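ABC transporter substrate binding protein (Ribose) (Agrobacterium vitis S4, PDB 4WT7) binds the sugar alcohol D-allitol and is probably the carbohydrate-binding component of an ABC transporter. Local coordinates at residues I37-T42 against Q49-Q54; F45-A50 against A70-G75. All blocks are in the same frame, centred on the assembly; numbering follows the deposited sequence.

Interaction 1 (I37-T42 against Q49-Q54); sequences ISTAGT and QAYNAQ
The ring of Y51 lies against the side chain of T39, where helix 45-60 packs on strand 34-39. These are the first strand and helix of a beta-alpha-beta unit, completed by strand 64-69, in a periplasmic binding protein fold. The axes of 37-39 and 49-54 run nearly antiparallel, at 173°, and come within 9.4 Å. Y51 reaches out from the helix with CG anti to its backbone N (chi1 -175°), which sends the ring across the strand. T39 meets this ring at about a right angle. Its methyl CG2 sits over one face, shifted toward the rim, 3.7 Å from the ring centroid. This is a CH-pi contact. The T42 methyl CG2 comes in obliquely, 3.4 Å from Y51 CD2. The backbone O of I37 lies at the ring edge, in its plane, 3.9 Å from Y51 CE1.

One helical turn further on, the I37 and Q54 side chains lie alongside and point opposite ways. I37 CG2 packs on the oxygen side of the Q54 amide, 3.7 Å from Q54 OE1.

The polar ends turn to other partners. T42 OG1 is hydrogen-bonded to D69 OD2 at the end of strand 64-69. The hydroxyl OG1 of T39 donates to G41 O at 2.7 Å. Q54 folds its amide back onto its own helix. There Q54 NE2 donates to A50 O at 3.2 Å, from the face of the carbonyl opposite to that used by Q54 N.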
loop_
_atom_site.group_PDB
_atom_site.type_symbol
_atom_site.label_atom_id
_atom_site.label_comp_id
_atom_site.label_asym_id
_atom_site.label_seq_id
_atom_site.Cartn_x
_atom_site.Cartn_y
_atom_site.Cartn_z
ATOM N N ILE A 37 -12.747 -10.397 9.562
ATOM C CA ILE A 37 -11.540 -9.832 8.955
ATOM C C ILE A 37 -11.611 -9.976 7.458
ATOM O O ILE A 37 -11.518 -11.080 6.953
ATOM C CB ILE A 37 -10.275 -10.568 9.453
ATOM C CG1 ILE A 37 -10.115 -10.395 10.960
ATOM C CG2 ILE A 37 -8.995 -10.052 8.746
ATOM C CD1 ILE A 37 -9.120 -11.330 11.515
ATOM N N SER A 38 -11.772 -8.864 6.755
ATOM C CA SER A 38 -12.001 -8.852 5.301
ATOM C C SER A 38 -10.891 -8.108 4.576
ATOM O O SER A 38 -10.623 -6.954 4.886
ATOM C CB SER A 38 -13.340 -8.167 4.973
ATOM O OG SER A 38 -13.544 -7.991 3.567
ATOM N N THR A 39 -10.244 -8.770 3.602
ATOM C CA THR A 39 -9.189 -8.131 2.813
ATOM C C THR A 39 -9.572 -8.128 1.333
ATOM O O THR A 39 -10.210 -9.064 0.868
ATOM C CB THR A 39 -7.830 -8.834 3.004
ATOM O OG1 THR A 39 -6.817 -8.121 2.301
ATOM C CG2 THR A 39 -7.833 -10.247 2.515
ATOM N N ALA A 40 -9.196 -7.075 0.600
ATOM C CA ALA A 40 -9.410 -7.060 -0.842
ATOM C C ALA A 40 -8.640 -8.231 -1.511
ATOM O O ALA A 40 -9.117 -8.814 -2.477
ATOM C CB ALA A 40 -8.976 -5.743 -1.435
ATOM N N GLY A 41 -7.448 -8.558 -1.009
ATOM C CA GLY A 41 -6.692 -9.705 -1.529
ATOM C C GLY A 41 -5.546 -10.091 -0.617
ATOM O O GLY A 41 -5.365 -9.476 0.434
ATOM N N THR A 42 -4.779 -11.103 -1.031
ATOM C CA THR A 42 -3.549 -11.471 -0.352
ATOM C C THR A 42 -2.421 -11.805 -1.346
ATOM O O THR A 42 -1.576 -12.624 -1.027
ATOM C CB THR A 42 -3.733 -12.773 0.446
ATOM O OG1 THR A 42 -4.312 -13.767 -0.423
ATOM C CG2 THR A 42 -4.615 -12.552 1.641
ATOM N N GLN A 49 0.824 -10.096 4.587
ATOM C CA GLN A 49 1.341 -9.794 5.933
ATOM C C GLN A 49 0.309 -9.167 6.905
ATOM O O GLN A 49 0.156 -9.580 8.053
ATOM C CB GLN A 49 2.503 -8.838 5.789
ATOM C CG GLN A 49 3.723 -9.448 5.140
ATOM C CD GLN A 49 4.484 -10.311 6.119
ATOM O OE1 GLN A 49 4.927 -9.843 7.189
ATOM N NE2 GLN A 49 4.579 -11.584 5.801
ATOM N N ALA A 50 -0.371 -8.143 6.425
ATOM C CA ALA A 50 -1.389 -7.436 7.194
ATOM C C ALA A 50 -2.586 -8.349 7.524
ATOM O O ALA A 50 -3.097 -8.356 8.620
ATOM C CB ALA A 50 -1.862 -6.191 6.365
ATOM N N TYR A 51 -3.045 -9.094 6.535
ATOM C CA TYR A 51 -4.106 -10.062 6.717
ATOM C C TYR A 51 -3.723 -11.129 7.727
ATOM O O TYR A 51 -4.415 -11.298 8.736
ATOM C CB TYR A 51 -4.478 -10.665 5.360
ATOM C CG TYR A 51 -5.671 -11.625 5.312
ATOM C CD1 TYR A 51 -6.968 -11.187 5.590
ATOM C CD2 TYR A 51 -5.494 -12.953 4.927
ATOM C CE1 TYR A 51 -8.046 -12.046 5.513
ATOM C CE2 TYR A 51 -6.555 -13.827 4.848
ATOM C CZ TYR A 51 -7.837 -13.360 5.134
ATOM O OH TYR A 51 -8.904 -14.211 5.040
ATOM N N ASN A 52 -2.623 -11.847 7.507
ATOM C CA ASN A 52 -2.221 -12.884 8.470
ATOM C C ASN A 52 -2.019 -12.392 9.921
ATOM O O ASN A 52 -2.402 -13.071 10.891
ATOM C CB ASN A 52 -0.967 -13.623 7.973
ATOM C CG ASN A 52 -1.291 -14.568 6.835
ATOM O OD1 ASN A 52 -2.453 -14.843 6.578
ATOM N ND2 ASN A 52 -0.264 -15.071 6.150
ATOM N N ALA A 53 -1.432 -11.214 10.066
ATOM C CA ALA A 53 -1.126 -10.688 11.384
ATOM C C ALA A 53 -2.396 -10.305 12.123
ATOM O O ALA A 53 -2.416 -10.298 13.343
ATOM C CB ALA A 53 -0.211 -9.478 11.269
ATOM N N GLN A 54 -3.449 -9.944 11.396
ATOM C CA GLN A 54 -4.725 -9.661 12.054
ATOM C C GLN A 54 -5.310 -10.978 12.597
ATOM O O GLN A 54 -5.749 -11.072 13.744
ATOM C CB GLN A 54 -5.731 -9.069 11.062
ATOM C CG GLN A 54 -5.586 -7.630 10.756
ATOM C CD GLN A 54 -6.545 -7.200 9.662
ATOM O OE1 GLN A 54 -7.691 -6.853 9.937
ATOM N NE2 GLN A 54 -6.085 -7.249 8.405
#

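Interaction 2 (F45-A50 against A70-G75); sequences FFDLQA and AGRSDG. With X9X (D-allitol), chain C.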
loop_
_atom_site.group_PDB
_atom_site.type_symbol
_atom_site.label_atom_id
_atom_site.label_comp_id
_atom_site.label_asym_id
_atom_site.label_seq_id
_atom_site.Cartn_x
_atom_site.Cartn_y
_atom_site.Cartn_z
ATOM N N PHE A 45 3.099 -9.111 -0.891
ATOM C CA PHE A 45 3.703 -9.021 0.444
ATOM C C PHE A 45 2.896 -8.216 1.442
ATOM O O PHE A 45 2.563 -8.712 2.515
ATOM C CB PHE A 45 5.096 -8.408 0.323
ATOM C CG PHE A 45 5.747 -8.122 1.626
ATOM C CD1 PHE A 45 6.280 -9.155 2.397
ATOM C CD2 PHE A 45 5.859 -6.819 2.077
ATOM C CE1 PHE A 45 6.917 -8.866 3.605
ATOM C CE2 PHE A 45 6.491 -6.531 3.274
ATOM C CZ PHE A 45 7.007 -7.550 4.043
ATOM N N PHE A 46 2.581 -6.976 1.103
ATOM C CA PHE A 46 1.939 -6.103 2.067
ATOM C C PHE A 46 0.606 -6.725 2.520
ATOM O O PHE A 46 0.321 -6.846 3.738
ATOM C CB PHE A 46 1.725 -4.719 1.471
ATOM C CG PHE A 46 1.056 -3.761 2.402
ATOM C CD1 PHE A 46 -0.319 -3.722 2.501
ATOM C CD2 PHE A 46 1.803 -2.892 3.172
ATOM C CE1 PHE A 46 -0.938 -2.840 3.351
ATOM C CE2 PHE A 46 1.192 -2.002 4.033
ATOM C CZ PHE A 46 -0.181 -1.981 4.128
ATOM N N ASP A 47 -0.192 -7.153 1.548
ATOM C CA ASP A 47 -1.542 -7.594 1.833
ATOM C C ASP A 47 -1.569 -8.879 2.644
ATOM O O ASP A 47 -2.334 -8.991 3.592
ATOM C CB ASP A 47 -2.330 -7.808 0.536
ATOM C CG ASP A 47 -2.413 -6.573 -0.320
ATOM O OD1 ASP A 47 -1.768 -5.538 -0.022
ATOM O OD2 ASP A 47 -3.138 -6.644 -1.335
ATOM N N LEU A 48 -0.762 -9.857 2.234
ATOM C CA LEU A 48 -0.651 -11.121 2.944
ATOM C C LEU A 48 -0.209 -10.900 4.397
ATOM O O LEU A 48 -0.800 -11.430 5.316
ATOM C CB LEU A 48 0.357 -12.054 2.234
ATOM C CG LEU A 48 0.449 -13.442 2.856
ATOM C CD1 LEU A 48 -0.908 -14.063 2.982
ATOM C CD2 LEU A 48 1.383 -14.360 2.055
ATOM N N GLN A 49 0.824 -10.096 4.587
ATOM C CA GLN A 49 1.341 -9.794 5.933
ATOM C C GLN A 49 0.309 -9.167 6.905
ATOM O O GLN A 49 0.156 -9.580 8.053
ATOM C CB GLN A 49 2.503 -8.838 5.789
ATOM C CG GLN A 49 3.723 -9.448 5.140
ATOM C CD GLN A 49 4.484 -10.311 6.119
ATOM O OE1 GLN A 49 4.927 -9.843 7.189
ATOM N NE2 GLN A 49 4.579 -11.584 5.801
ATOM N N ALA A 50 -0.371 -8.143 6.425
ATOM C CA ALA A 50 -1.389 -7.436 7.194
ATOM C C ALA A 50 -2.586 -8.349 7.524
ATOM O O ALA A 50 -3.097 -8.356 8.620
ATOM C CB ALA A 50 -1.862 -6.191 6.365
ATOM N N ALA A 70 -10.982 -11.568 -0.593
ATOM C CA ALA A 70 -11.740 -11.343 -1.814
ATOM C C ALA A 70 -11.019 -11.800 -3.094
ATOM O O ALA A 70 -11.611 -11.775 -4.163
ATOM C CB ALA A 70 -12.126 -9.909 -1.919
ATOM N N GLY A 71 -9.768 -12.213 -2.988
ATOM C CA GLY A 71 -8.985 -12.615 -4.168
ATOM C C GLY A 71 -8.983 -11.533 -5.253
ATOM O O GLY A 71 -8.854 -11.810 -6.455
ATOM N N ARG A 72 -9.145 -10.292 -4.800
ATOM C CA ARG A 72 -9.047 -9.103 -5.633
ATOM C C ARG A 72 -10.163 -9.024 -6.665
ATOM O O ARG A 72 -9.999 -8.451 -7.722
ATOM C CB ARG A 72 -7.686 -9.050 -6.302
ATOM C CG ARG A 72 -6.588 -8.601 -5.373
ATOM C CD ARG A 72 -6.694 -7.129 -5.138
ATOM N NE ARG A 72 -5.802 -6.676 -4.096
ATOM C CZ ARG A 72 -5.699 -5.410 -3.698
ATOM N NH1 ARG A 72 -6.472 -4.466 -4.245
ATOM N NH2 ARG A 72 -4.810 -5.094 -2.761
ATOM N N SER A 73 -11.291 -9.613 -6.328
ATOM C CA SER A 73 -12.537 -9.410 -7.047
ATOM C C SER A 73 -13.384 -8.378 -6.294
ATOM O O SER A 73 -13.567 -8.484 -5.081
ATOM C CB SER A 73 -13.268 -10.752 -7.133
ATOM O OG SER A 73 -14.587 -10.598 -7.576
ATOM N N ASP A 74 -13.909 -7.374 -7.001
ATOM C CA ASP A 74 -14.799 -6.421 -6.350
ATOM C C ASP A 74 -16.126 -7.097 -5.976
ATOM O O ASP A 74 -16.681 -6.838 -4.916
ATOM C CB ASP A 74 -15.011 -5.163 -7.202
ATOM C CG ASP A 74 -13.792 -4.237 -7.183
ATOM O OD1 ASP A 74 -12.961 -4.355 -6.259
ATOM O OD2 ASP A 74 -13.666 -3.394 -8.096
ATOM N N GLY A 75 -16.611 -7.994 -6.830
ATOM C CA GLY A 75 -17.833 -8.706 -6.542
ATOM C C GLY A 75 -17.726 -9.576 -5.313
ATOM O O GLY A 75 -18.647 -9.611 -4.499
HETATM O OAA X9X C . -3.752 -1.054 -3.357
HETATM C CAG X9X C . -2.523 -1.515 -3.790
HETATM C CAI X9X C . -1.364 -1.443 -2.851
HETATM O OAC X9X C . -0.923 -0.120 -2.658
HETATM C CAK X9X C . -1.646 -2.189 -1.579
HETATM O OAE X9X C . -2.045 -3.446 -1.971
HETATM C CAL X9X C . -0.380 -2.383 -0.742
HETATM O OAF X9X C . 0.616 -3.014 -1.471
HETATM C CAJ X9X C . 0.157 -1.166 -0.016
HETATM O OAD X9X C . 0.931 -0.333 -0.808
HETATM C CAH X9X C . -0.866 -0.353 0.749
HETATM O OAB X9X C . -0.372 0.322 1.886
HETATM O O HOH W 1 -3.863 -8.680 -3.149
#
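D47 and R72 form a salt bridge beside the bound D-allitol. R72 NH2 donates to D47 OD2 over 2.7 Å, with an N-H...O angle of 162°. The oxygen is met on its syn side, with the donor tilted out of the carboxylate plane, and it lies almost in the guanidinium plane. The two planes are 30° apart. R72 CA is 10.7 Å from D47 CA, and the arginine side chain spans most of that gap. Its chain bends at chi2 (-74°) and then runs extended through chi3, which brings the guanidinium to the carboxylate. A water doubles the link: it donates to D47 OD2 and accepts from R72 NE, 2.9 Å away. OD2 thus takes two donors.

This is the ligand pocket between the two lobes of a periplasmic binding protein. D47 belongs to the first turn of helix 45-60. R72 lies in the loop between strand 64-69 and helix 74-87, in a type I' turn from A70 to S73. The other carboxylate oxygen, D47 OD1, accepts from allitol OAE at 2.9 Å.

The F46 ring swings out on the side away from its own backbone N and meets the ligand. Allitol OAB lies over one face, offset toward the rim, 3.2 Å from F46 CZ. D47 OD1 is at the edge of this ring, in its plane. H44, D120, R170, D251 and Q273 also hydrogen-bond the allitol.

Both interactions use helix 45-60, and their centres are only 6 Å apart. Interaction 1 joins the helix to strand 34-39 in the buried interior of one lobe. It is mostly packing of methyl groups and a ring, and it buries 294 Å². Interaction 2 is at the start of the same helix, facing the allitol pocket. It is partly buried, covers just 63 Å², and relies on charge, a water and the ligand. The backbone joins the two. T39 O and A40 O probably accept hydrogen bonds from A70 N and R72 N, tying the end of strand 34-39 to the turn that carries R72. G41 O also packs against D47 CB.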